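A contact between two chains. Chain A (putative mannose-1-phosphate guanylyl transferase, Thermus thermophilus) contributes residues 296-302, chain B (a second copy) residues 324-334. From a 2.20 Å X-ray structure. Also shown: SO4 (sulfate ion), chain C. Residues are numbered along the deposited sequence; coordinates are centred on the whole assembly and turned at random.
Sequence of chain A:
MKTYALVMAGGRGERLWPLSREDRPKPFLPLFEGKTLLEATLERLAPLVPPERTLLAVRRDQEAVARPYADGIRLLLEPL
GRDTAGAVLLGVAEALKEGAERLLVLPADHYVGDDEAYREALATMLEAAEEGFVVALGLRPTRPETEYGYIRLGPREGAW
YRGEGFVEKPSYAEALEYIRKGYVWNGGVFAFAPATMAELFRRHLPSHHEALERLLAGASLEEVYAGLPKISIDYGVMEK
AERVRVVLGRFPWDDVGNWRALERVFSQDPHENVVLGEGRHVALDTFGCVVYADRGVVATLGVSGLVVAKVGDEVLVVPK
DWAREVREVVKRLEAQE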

# COMPACT_ATOMS: atom_id res chain seq x y z
N GLY A 296 10.78 2.39 -1.33
CA GLY A 296 10.59 1.01 -0.89
C GLY A 296 10.07 0.13 -2.02
O GLY A 296 10.49 0.22 -3.16
N VAL A 297 9.17 -0.81 -1.65
CA VAL A 297 8.68 -1.78 -2.63
C VAL A 297 7.15 -1.92 -2.56
O VAL A 297 6.53 -1.74 -1.53
CB VAL A 297 9.34 -3.13 -2.33
CG1 VAL A 297 8.71 -4.21 -3.19
CG2 VAL A 297 10.83 -3.06 -2.62
N VAL A 298 6.56 -2.22 -3.73
CA VAL A 298 5.13 -2.47 -3.77
C VAL A 298 4.81 -3.82 -4.40
O VAL A 298 5.15 -4.09 -5.55
CB VAL A 298 4.46 -1.35 -4.57
CG1 VAL A 298 3.00 -1.71 -4.84
CG2 VAL A 298 4.51 -0.05 -3.79
N ALA A 299 4.30 -4.80 -3.67
CA ALA A 299 4.12 -6.12 -4.24
C ALA A 299 2.64 -6.40 -4.44
O ALA A 299 1.83 -6.21 -3.53
CB ALA A 299 4.74 -7.18 -3.34
N THR A 300 2.30 -6.83 -5.64
CA THR A 300 0.92 -7.16 -5.96
C THR A 300 0.94 -8.62 -6.37
O THR A 300 1.83 -9.08 -7.09
CB THR A 300 0.39 -6.26 -7.10
OG1 THR A 300 1.17 -6.44 -8.28
CG2 THR A 300 0.46 -4.80 -6.67
N LEU A 301 -0.05 -9.36 -5.87
CA LEU A 301 -0.14 -10.78 -6.12
C LEU A 301 -1.56 -11.16 -6.53
O LEU A 301 -2.51 -10.99 -5.75
CB LEU A 301 0.28 -11.51 -4.84
CG LEU A 301 1.52 -11.16 -4.02
CD1 LEU A 301 1.37 -11.70 -2.63
CD2 LEU A 301 2.77 -11.76 -4.67
N GLY A 302 -1.70 -11.65 -7.76
CA GLY A 302 -2.99 -12.09 -8.26
C GLY A 302 -4.12 -11.07 -8.32
O GLY A 302 -5.26 -11.40 -8.00
S SO4 C . 7.12 -19.31 6.46
O1 SO4 C . 7.23 -19.76 5.05
O2 SO4 C . 8.44 -18.80 6.92
O3 SO4 C . 6.71 -20.46 7.32
O4 SO4 C . 6.11 -18.23 6.57
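Chain B, residues 324-334: REVREVVKRLE

The contact centres on Val329(B), whose side chain points toward the strand of chain A and meets two residues of it. Its CG2 lies 3.4 Å from CD2 of Leu301(A), the closest approach between the two stretches, and the same CG2 lies 3.9 Å from CB of Ala299(A). Only a methyl group stands on the strand here, and the CA atoms of Ala299(A) and Val329(B) are 6.9 Å apart, the shortest of the three CA pairings. Leu301(A), with chi1 m and chi2 t, buries the most surface in the contact. Its CD1 lies 3.9 Å from CG2 of Val326(B) and 4.0 Å from CG2 of Val329(B), so this one methyl touches both valines. Val326(B) joins from the flank, its CA-to-CB bond directed sideways. Farther along, Val297(A) and Leu333(B) extend the apolar row, with CG1 of Val297(A) 4.1 Å from CD2 of Leu333(B).

The pattern follows from the two backbones. Residues 297-301 of chain A form an extended strand, in which alternate side chains face the same way: Val297(A), Ala299(A) and Leu301(A) point toward chain B, whereas Thr300(A) points away. Chain B passes from a 3-10 segment at 324-325 into a helix that runs to Glu334(B), and Val326(B), Val329(B) and Leu333(B), spaced by three and four residues, fall along the side that meets the strand. The bond from Leu333(B) N to Val329(B) O, 2.9 Å, ties together two of these contact residues. Helix and strand run in broadly opposing directions, at 133° between their N-to-C axes, with a closest axial approach of 9.7 Å. Accordingly, the register pairs Leu301(A) with Val326(B) and Val297(A) with Leu333(B), at CA separations of 7.6 and 9.2 Å. No hydrogen bond joins the two stretches; side-chain packing accounts for the contact, which buries 252 Å² in all.

Polarity appears at the margin. The carbonyl O of Glu325(B) lies 4.5 Å from CD1 of Leu301(A), but this oxygen accepts a backbone hydrogen bond from Glu328(B) N at 3.0 Å. Glu328(B) starts toward the strand, yet its end leads away, and its OE2 forms a long salt bridge with Lys331(B) NZ at 3.8 Å. The CA-to-CB bond of Arg327(B) is directed away from the strand; its NH2 donates a hydrogen bond of 2.7 Å to O1 of the sulfate ion, probably from the crystallisation liquor, which sits at the guanidinium edge.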

# COMPACT_ATOMS: atom_id res chain seq x y z
N ARG B 324 -0.96 -17.61 1.26
CA ARG B 324 0.23 -18.46 1.32
C ARG B 324 1.30 -18.06 0.31
O ARG B 324 2.50 -18.18 0.58
CB ARG B 324 -0.18 -19.92 1.10
CG ARG B 324 0.96 -20.93 1.24
CD ARG B 324 0.43 -22.36 1.07
NE ARG B 324 1.49 -23.36 1.10
CZ ARG B 324 2.21 -23.67 2.18
NH1 ARG B 324 1.99 -23.04 3.33
NH2 ARG B 324 3.14 -24.60 2.10
N GLU B 325 0.88 -17.57 -0.85
CA GLU B 325 1.80 -17.17 -1.90
C GLU B 325 2.65 -15.94 -1.62
O GLU B 325 3.54 -15.60 -2.40
CB GLU B 325 1.04 -16.97 -3.21
CG GLU B 325 0.81 -18.27 -3.97
CD GLU B 325 2.09 -18.85 -4.52
OE1 GLU B 325 2.62 -18.30 -5.51
OE2 GLU B 325 2.57 -19.86 -3.96
N VAL B 326 2.38 -15.26 -0.50
CA VAL B 326 3.14 -14.08 -0.13
C VAL B 326 4.63 -14.40 0.00
O VAL B 326 5.48 -13.54 -0.22
CB VAL B 326 2.63 -13.49 1.22
CG1 VAL B 326 3.58 -12.41 1.71
CG2 VAL B 326 1.23 -12.92 1.04
N ARG B 327 4.93 -15.64 0.36
CA ARG B 327 6.31 -16.06 0.53
C ARG B 327 7.12 -15.88 -0.75
O ARG B 327 8.33 -15.74 -0.69
CB ARG B 327 6.35 -17.52 0.99
CG ARG B 327 5.89 -18.53 -0.04
CD ARG B 327 5.53 -19.86 0.62
NE ARG B 327 6.40 -20.15 1.76
CZ ARG B 327 7.71 -20.31 1.68
NH1 ARG B 327 8.33 -20.21 0.51
NH2 ARG B 327 8.42 -20.54 2.78
N GLU B 328 6.45 -15.87 -1.89
CA GLU B 328 7.14 -15.69 -3.16
C GLU B 328 7.76 -14.30 -3.27
O GLU B 328 8.81 -14.13 -3.88
CB GLU B 328 6.19 -15.94 -4.33
CG GLU B 328 5.72 -17.37 -4.40
CD GLU B 328 6.87 -18.36 -4.21
OE1 GLU B 328 6.60 -19.54 -3.89
OE2 GLU B 328 8.03 -17.94 -4.39
N VAL B 329 7.09 -13.31 -2.68
CA VAL B 329 7.57 -11.94 -2.71
C VAL B 329 9.02 -11.86 -2.20
O VAL B 329 9.87 -11.27 -2.87
CB VAL B 329 6.67 -11.01 -1.84
CG1 VAL B 329 7.29 -9.63 -1.74
CG2 VAL B 329 5.28 -10.90 -2.47
N VAL B 330 9.28 -12.45 -1.04
CA VAL B 330 10.63 -12.42 -0.48
C VAL B 330 11.61 -13.12 -1.42
O VAL B 330 12.77 -12.73 -1.53
CB VAL B 330 10.69 -13.10 0.92
CG1 VAL B 330 9.56 -12.58 1.81
CG2 VAL B 330 10.61 -14.61 0.77
N LYS B 331 11.12 -14.16 -2.10
CA LYS B 331 11.95 -14.89 -3.04
C LYS B 331 12.35 -13.94 -4.17
O LYS B 331 13.53 -13.85 -4.53
CB LYS B 331 11.17 -16.09 -3.60
CG LYS B 331 11.98 -17.00 -4.52
CD LYS B 331 11.42 -18.41 -4.52
CE LYS B 331 11.55 -19.06 -5.89
NZ LYS B 331 10.54 -20.14 -6.10
N ARG B 332 11.37 -13.23 -4.72
CA ARG B 332 11.63 -12.27 -5.80
C ARG B 332 12.63 -11.21 -5.36
O ARG B 332 13.56 -10.88 -6.09
CB ARG B 332 10.33 -11.57 -6.23
CG ARG B 332 9.44 -12.38 -7.15
CD ARG B 332 10.16 -12.74 -8.44
NE ARG B 332 9.26 -13.35 -9.42
CZ ARG B 332 8.39 -12.67 -10.15
NH1 ARG B 332 8.29 -11.35 -10.03
NH2 ARG B 332 7.60 -13.31 -11.01
N LEU B 333 12.43 -10.67 -4.16
CA LEU B 333 13.32 -9.64 -3.64
C LEU B 333 14.74 -10.17 -3.45
O LEU B 333 15.70 -9.49 -3.80
CB LEU B 333 12.78 -9.08 -2.32
CG LEU B 333 11.47 -8.29 -2.41
CD1 LEU B 333 11.02 -7.90 -1.01
CD2 LEU B 333 11.65 -7.06 -3.28
N GLU B 334 14.87 -11.38 -2.90
CA GLU B 334 16.19 -11.97 -2.71
C GLU B 334 16.86 -12.10 -4.07
O GLU B 334 18.01 -11.70 -4.24
CB GLU B 334 16.08 -13.35 -2.07
CG GLU B 334 15.75 -13.35 -0.59
CD GLU B 334 15.67 -14.75 -0.01
OE1 GLU B 334 15.44 -14.88 1.21
OE2 GLU B 334 15.84 -15.72 -0.78